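Local coordinates for protein thermostable carboxypeptidase 1 (Pyrococcus furiosus, PDB 1KA2) that acts as a metal-dependent carboxypeptidase, removing amino acids one at a time from the C-terminus of peptides with broad specificity, using cobalt as cofactor, at residues R170-E173 / K174-E177; T422-I425 / G426-S430. One frame throughout, in Å; residues are numbered along the deposited sequence.

Contact 1 (R170-E173 / K174-E177)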
ATOM      1  N   ARG A 170      29.737  26.407   8.006  1.00 42.79           N
ATOM      2  CA  ARG A 170      30.696  27.133   7.170  1.00 43.35           C
ATOM      3  C   ARG A 170      30.382  26.899   5.700  1.00 40.90           C
ATOM      4  O   ARG A 170      30.493  27.807   4.889  1.00 39.61           O
ATOM      5  CB  ARG A 170      32.131  26.680   7.484  1.00 48.08           C
ATOM      6  CG  ARG A 170      32.433  26.565   8.980  1.00 52.99           C
ATOM      7  CD  ARG A 170      33.902  26.228   9.248  1.00 57.57           C
ATOM      8  NE  ARG A 170      34.785  27.373   9.019  1.00 61.34           N
ATOM      9  CZ  ARG A 170      34.808  28.469   9.777  1.00 63.13           C
ATOM     10  NH1 ARG A 170      33.996  28.576  10.821  1.00 64.19           N
ATOM     11  NH2 ARG A 170      35.643  29.462   9.492  1.00 64.04           N
ATOM     12  N   ASP A 171      29.988  25.674   5.357  1.00 41.56           N
ATOM     13  CA  ASP A 171      29.626  25.358   3.978  1.00 42.62           C
ATOM     14  C   ASP A 171      28.480  26.278   3.535  1.00 41.95           C
ATOM     15  O   ASP A 171      28.580  26.998   2.540  1.00 41.54           O
ATOM     16  CB  ASP A 171      29.154  23.903   3.860  1.00 44.36           C
ATOM     17  CG  ASP A 171      30.285  22.894   3.980  1.00 44.77           C
ATOM     18  OD1 ASP A 171      31.202  22.912   3.139  1.00 47.91           O
ATOM     19  OD2 ASP A 171      30.251  22.072   4.913  1.00 46.86           O
ATOM     20  N   VAL A 172      27.395  26.252   4.303  1.00 41.71           N
ATOM     21  CA  VAL A 172      26.204  27.042   3.998  1.00 43.18           C
ATOM     22  C   VAL A 172      26.490  28.533   4.017  1.00 43.65           C
ATOM     23  O   VAL A 172      25.958  29.290   3.207  1.00 42.06           O
ATOM     24  CB  VAL A 172      25.056  26.737   5.005  1.00 41.73           C
ATOM     25  CG1 VAL A 172      23.779  27.452   4.574  1.00 40.70           C
ATOM     26  CG2 VAL A 172      24.831  25.235   5.098  1.00 38.20           C
ATOM     27  N   GLU A 173      27.328  28.950   4.953  1.00 45.87           N
ATOM     28  CA  GLU A 173      27.687  30.357   5.076  1.00 48.93           C
ATOM     29  C   GLU A 173      28.314  30.826   3.773  1.00 49.30           C
ATOM     30  O   GLU A 173      28.023  31.918   3.287  1.00 50.38           O
ATOM     31  CB  GLU A 173      28.674  30.525   6.226  1.00 50.72           C
ATOM     32  CG  GLU A 173      28.941  31.954   6.646  1.00 54.31           C
ATOM     33  CD  GLU A 173      29.704  32.003   7.953  1.00 55.11           C
ATOM     34  OE1 GLU A 173      30.804  31.418   8.011  1.00 57.85           O
ATOM     35  OE2 GLU A 173      29.203  32.613   8.921  1.00 55.54           O
ATOM     36  N   LYS A 174      29.157  29.973   3.201  1.00 49.69           N
ATOM     37  CA  LYS A 174      29.860  30.264   1.955  1.00 50.96           C
ATOM     38  C   LYS A 174      29.003  30.401   0.694  1.00 50.59           C
ATOM     39  O   LYS A 174      29.098  31.403  -0.019  1.00 50.30           O
ATOM     40  CB  LYS A 174      30.921  29.192   1.686  1.00 52.02           C
ATOM     41  CG  LYS A 174      31.367  29.163   0.219  1.00 56.53           C
ATOM     42  CD  LYS A 174      31.681  27.749  -0.263  1.00 59.83           C
ATOM     43  CE  LYS A 174      31.839  27.702  -1.785  1.00 62.45           C
ATOM     44  NZ  LYS A 174      30.560  27.969  -2.515  1.00 63.71           N
ATOM     45  N   MET A 175      28.197  29.383   0.393  1.00 48.88           N
ATOM     46  CA  MET A 175      27.381  29.431  -0.812  1.00 46.55           C
ATOM     47  C   MET A 175      26.481  30.652  -0.833  1.00 45.68           C
ATOM     48  O   MET A 175      26.292  31.273  -1.877  1.00 44.98           O
ATOM     49  CB  MET A 175      26.543  28.153  -0.964  1.00 46.69           C
ATOM     50  CG  MET A 175      25.551  27.895   0.144  1.00 46.95           C
ATOM     51  SD  MET A 175      24.617  26.359  -0.119  1.00 50.05           S
ATOM     52  CE  MET A 175      23.209  26.638   0.967  1.00 44.68           C
ATOM     53  N   PHE A 176      25.931  31.007   0.323  1.00 44.58           N
ATOM     54  CA  PHE A 176      25.046  32.157   0.391  1.00 46.34           C
ATOM     55  C   PHE A 176      25.767  33.500   0.254  1.00 47.73           C
ATOM     56  O   PHE A 176      25.141  34.507  -0.080  1.00 47.89           O
ATOM     57  CB  PHE A 176      24.220  32.106   1.681  1.00 45.00           C
ATOM     58  CG  PHE A 176      22.991  31.248   1.569  1.00 43.39           C
ATOM     59  CD1 PHE A 176      22.781  30.184   2.444  1.00 41.85           C
ATOM     60  CD2 PHE A 176      22.040  31.505   0.583  1.00 42.67           C
ATOM     61  CE1 PHE A 176      21.635  29.386   2.344  1.00 40.60           C
ATOM     62  CE2 PHE A 176      20.890  30.715   0.473  1.00 41.81           C
ATOM     63  CZ  PHE A 176      20.691  29.652   1.358  1.00 39.53           C
ATOM     64  N   GLU A 177      27.074  33.519   0.514  1.00 47.73           N
ATOM     65  CA  GLU A 177      27.852  34.748   0.372  1.00 48.79           C
ATOM     66  C   GLU A 177      27.996  35.019  -1.122  1.00 47.65           C
ATOM     67  O   GLU A 177      27.765  36.132  -1.590  1.00 46.45           O
ATOM     68  CB  GLU A 177      29.236  34.591   1.017  1.00 49.53           C
ATOM     69  CG  GLU A 177      29.178  34.423   2.527  1.00 53.42           C
ATOM     70  CD  GLU A 177      30.549  34.305   3.168  1.00 55.72           C
ATOM     71  OE1 GLU A 177      31.332  33.429   2.745  1.00 57.37           O
ATOM     72  OE2 GLU A 177      30.839  35.082   4.102  1.00 55.59           O
TER
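Val172, Met175 and Phe176 meet on one flank of the helix, and the torsions of Val172 and Met175 bring them together. Val172 holds CG1 anti to its own amide N (chi1 -174°), which sends that methyl along the helix toward the next turn. Met175 has CG wedged between its amide N and carbonyl carbon (chi1 62°), then runs fully extended, and its terminal methyl CE ends 3.7 Å from Val172 CG1. The same CG1 lies off the CD1-CE1 bond of Phe176, close to the ring plane, 3.6 Å from CD1; Val172 and Phe176 lie alongside each other and point the same way. One methyl thus touches both later residues, three and four positions on, and all three side chains are buried. The backbone beneath is ordinary helix: Lys174 N bonds to Arg170 O at 3.1 Å and Met175 N to Asp171 O at 3.2 Å, while Phe176 N reaches Val172 O only weakly.

The charged residues lie outside this apolar trio. Asp171 turns OD2 back to the amide of Arg168, just ahead of the helix, and the same oxygen forms a salt bridge with Lys474. Glu173 OE2 is paired with Arg371; the carboxylate of Glu177 comes near, Glu173 OE1 to Glu177 OE2 being 5.4 Å, and the arginine probably offsets this like-charge neighbour.

Val172, Met175 and Phe176 also pack on helix 421-440, and Val172 and Phe176 on helix 359-375. This is the opening of an amphipathic helix in a largely helical metallopeptidase of the M32 family: Asp171 and Glu173 tie it to Lys474 and to Arg371 of helix 359-375, and its apolar flank lies against the helix that borders the metal site.

Contact 2 (T422-I425 / G426-S430); sequences TYTI and GTLLS
Ile425, Thr424 and Gly426 are the residues most enclosed by this part of the helix. Ile425 lies side by side with Leu429, its CG2 only 3.3 Å from Leu429 CD1; that is tighter than usual, and the exact place of the leucine methyl is doubtful. Thr424 does two jobs. Its CG2 rests 3.8 Å from Leu428 CG, and its carbonyl O takes two donors: the amide of Leu428, at 2.8 Å and almost straight (176° at the hydrogen), and the hydroxyl of Thr427, OG1 to Thr424 O 2.6 Å. Thr427 reaches back because OG1 sits between its own N and carbonyl carbon (chi1 68°). The Asn360 side chain bridges both threonines, its OD1 bonded to Thr424 OG1 and its ND2 to Thr427 OG1. A valine in place of Thr427 would probably cost Thr424 O its hydroxyl donor and leave Asn360 ND2 without that partner. One turn back, Gly426 N bonds to Thr422 O at 3.2 Å in the regular helical pattern.

Around it, Thr424 and Leu428 face helix 169-192, Tyr423 and Thr427 meet Tyr359 of helix 359-375, and Tyr423 and Leu429 touch helix 295-309, where Tyr423 lies against the metal ligand Glu299.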
ATOM      1  N   THR A 422      19.303  22.338   2.312  1.00 31.25           N
ATOM      2  CA  THR A 422      19.456  21.292   1.305  1.00 29.10           C
ATOM      3  C   THR A 422      18.723  21.653   0.012  1.00 28.78           C
ATOM      4  O   THR A 422      19.083  21.157  -1.056  1.00 29.45           O
ATOM      5  CB  THR A 422      18.928  19.927   1.804  1.00 29.39           C
ATOM      6  OG1 THR A 422      17.556  20.057   2.191  1.00 29.41           O
ATOM      7  CG2 THR A 422      19.744  19.439   2.980  1.00 28.49           C
ATOM      8  N   TYR A 423      17.696  22.505   0.091  1.00 29.41           N
ATOM      9  CA  TYR A 423      16.976  22.909  -1.129  1.00 30.03           C
ATOM     10  C   TYR A 423      17.869  23.770  -2.035  1.00 32.75           C
ATOM     11  O   TYR A 423      17.900  23.580  -3.259  1.00 32.49           O
ATOM     12  CB  TYR A 423      15.704  23.719  -0.815  1.00 32.08           C
ATOM     13  CG  TYR A 423      14.541  22.928  -0.225  1.00 35.45           C
ATOM     14  CD1 TYR A 423      14.301  22.925   1.149  1.00 33.95           C
ATOM     15  CD2 TYR A 423      13.649  22.232  -1.048  1.00 34.50           C
ATOM     16  CE1 TYR A 423      13.203  22.260   1.687  1.00 35.23           C
ATOM     17  CE2 TYR A 423      12.551  21.565  -0.518  1.00 33.48           C
ATOM     18  CZ  TYR A 423      12.335  21.585   0.849  1.00 33.76           C
ATOM     19  OH  TYR A 423      11.256  20.931   1.386  1.00 37.13           O
ATOM     20  N   THR A 424      18.580  24.726  -1.434  1.00 31.87           N
ATOM     21  CA  THR A 424      19.460  25.618  -2.191  1.00 32.59           C
ATOM     22  C   THR A 424      20.574  24.795  -2.829  1.00 33.78           C
ATOM     23  O   THR A 424      20.938  25.019  -3.978  1.00 34.67           O
ATOM     24  CB  THR A 424      20.060  26.720  -1.276  1.00 31.67           C
ATOM     25  OG1 THR A 424      19.005  27.579  -0.828  1.00 31.15           O
ATOM     26  CG2 THR A 424      21.107  27.549  -2.023  1.00 30.85           C
ATOM     27  N   ILE A 425      21.099  23.830  -2.074  1.00 35.67           N
ATOM     28  CA  ILE A 425      22.164  22.953  -2.557  1.00 35.65           C
ATOM     29  C   ILE A 425      21.729  22.274  -3.852  1.00 37.78           C
ATOM     30  O   ILE A 425      22.510  22.167  -4.803  1.00 37.24           O
ATOM     31  CB  ILE A 425      22.512  21.863  -1.532  1.00 34.56           C
ATOM     32  CG1 ILE A 425      23.153  22.507  -0.301  1.00 34.72           C
ATOM     33  CG2 ILE A 425      23.420  20.814  -2.174  1.00 33.66           C
ATOM     34  CD1 ILE A 425      23.577  21.507   0.762  1.00 29.53           C
ATOM     35  N   GLY A 426      20.487  21.788  -3.871  1.00 38.26           N
ATOM     36  CA  GLY A 426      19.968  21.145  -5.065  1.00 36.02           C
ATOM     37  C   GLY A 426      19.883  22.091  -6.246  1.00 36.30           C
ATOM     38  O   GLY A 426      20.276  21.738  -7.358  1.00 35.54           O
ATOM     39  N   THR A 427      19.356  23.295  -6.022  1.00 35.98           N
ATOM     40  CA  THR A 427      19.244  24.273  -7.114  1.00 37.96           C
ATOM     41  C   THR A 427      20.654  24.556  -7.643  1.00 37.24           C
ATOM     42  O   THR A 427      20.909  24.473  -8.845  1.00 35.29           O
ATOM     43  CB  THR A 427      18.636  25.621  -6.636  1.00 39.75           C
ATOM     44  OG1 THR A 427      19.564  26.272  -5.756  1.00 41.48           O
ATOM     45  CG2 THR A 427      17.322  25.386  -5.883  1.00 40.84           C
ATOM     46  N   LEU A 428      21.567  24.883  -6.732  1.00 37.00           N
ATOM     47  CA  LEU A 428      22.949  25.181  -7.107  1.00 38.14           C
ATOM     48  C   LEU A 428      23.561  24.018  -7.875  1.00 39.10           C
ATOM     49  O   LEU A 428      24.036  24.178  -9.004  1.00 39.16           O
ATOM     50  CB  LEU A 428      23.800  25.464  -5.868  1.00 35.26           C
ATOM     51  CG  LEU A 428      23.330  26.578  -4.918  1.00 37.23           C
ATOM     52  CD1 LEU A 428      24.484  26.978  -4.019  1.00 37.39           C
ATOM     53  CD2 LEU A 428      22.828  27.790  -5.692  1.00 37.45           C
ATOM     54  N   LEU A 429      23.558  22.845  -7.254  1.00 39.71           N
ATOM     55  CA  LEU A 429      24.109  21.671  -7.899  1.00 38.44           C
ATOM     56  C   LEU A 429      23.518  21.367  -9.280  1.00 38.34           C
ATOM     57  O   LEU A 429      24.200  20.768 -10.121  1.00 36.80           O
ATOM     58  CB  LEU A 429      23.928  20.443  -7.007  1.00 40.01           C
ATOM     59  CG  LEU A 429      25.034  20.167  -6.001  1.00 41.72           C
ATOM     60  CD1 LEU A 429      25.102  21.318  -5.025  1.00 45.93           C
ATOM     61  CD2 LEU A 429      24.769  18.857  -5.276  1.00 41.42           C
ATOM     62  N   SER A 430      22.258  21.740  -9.516  1.00 36.63           N
ATOM     63  CA  SER A 430      21.628  21.447 -10.813  1.00 38.43           C
ATOM     64  C   SER A 430      22.293  22.248 -11.928  1.00 39.73           C
ATOM     65  O   SER A 430      22.381  21.795 -13.082  1.00 39.04           O
ATOM     66  CB  SER A 430      20.113  21.736 -10.808  1.00 36.42           C
ATOM     67  OG  SER A 430      19.821  23.128 -10.807  1.00 37.03           O
TER

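Overall arrangement
Each contact joins successive turns of one helix, 169-192 for contact 1 and 421-440 for contact 2, yet they differ in depth. Contact 2 is buried, about 9 Å from the centre of the chain, whereas contact 1 lies about 19 Å out and is only partly buried. Contact 1 accordingly mixes an apolar flank with salt bridges, while contact 2 relies on aliphatic side chains and threonine hydroxyls, with no charged residue among its own. The two helices pack directly: Met175 CE lies 3.8 Å from Thr424 CG2, and Phe176 CZ is 3.5 Å from Thr424 OG1. Helix 359-375 touches both. Tyr423 touches the metal ligand Glu299, whose side chain is about 11 Å from that of Met175.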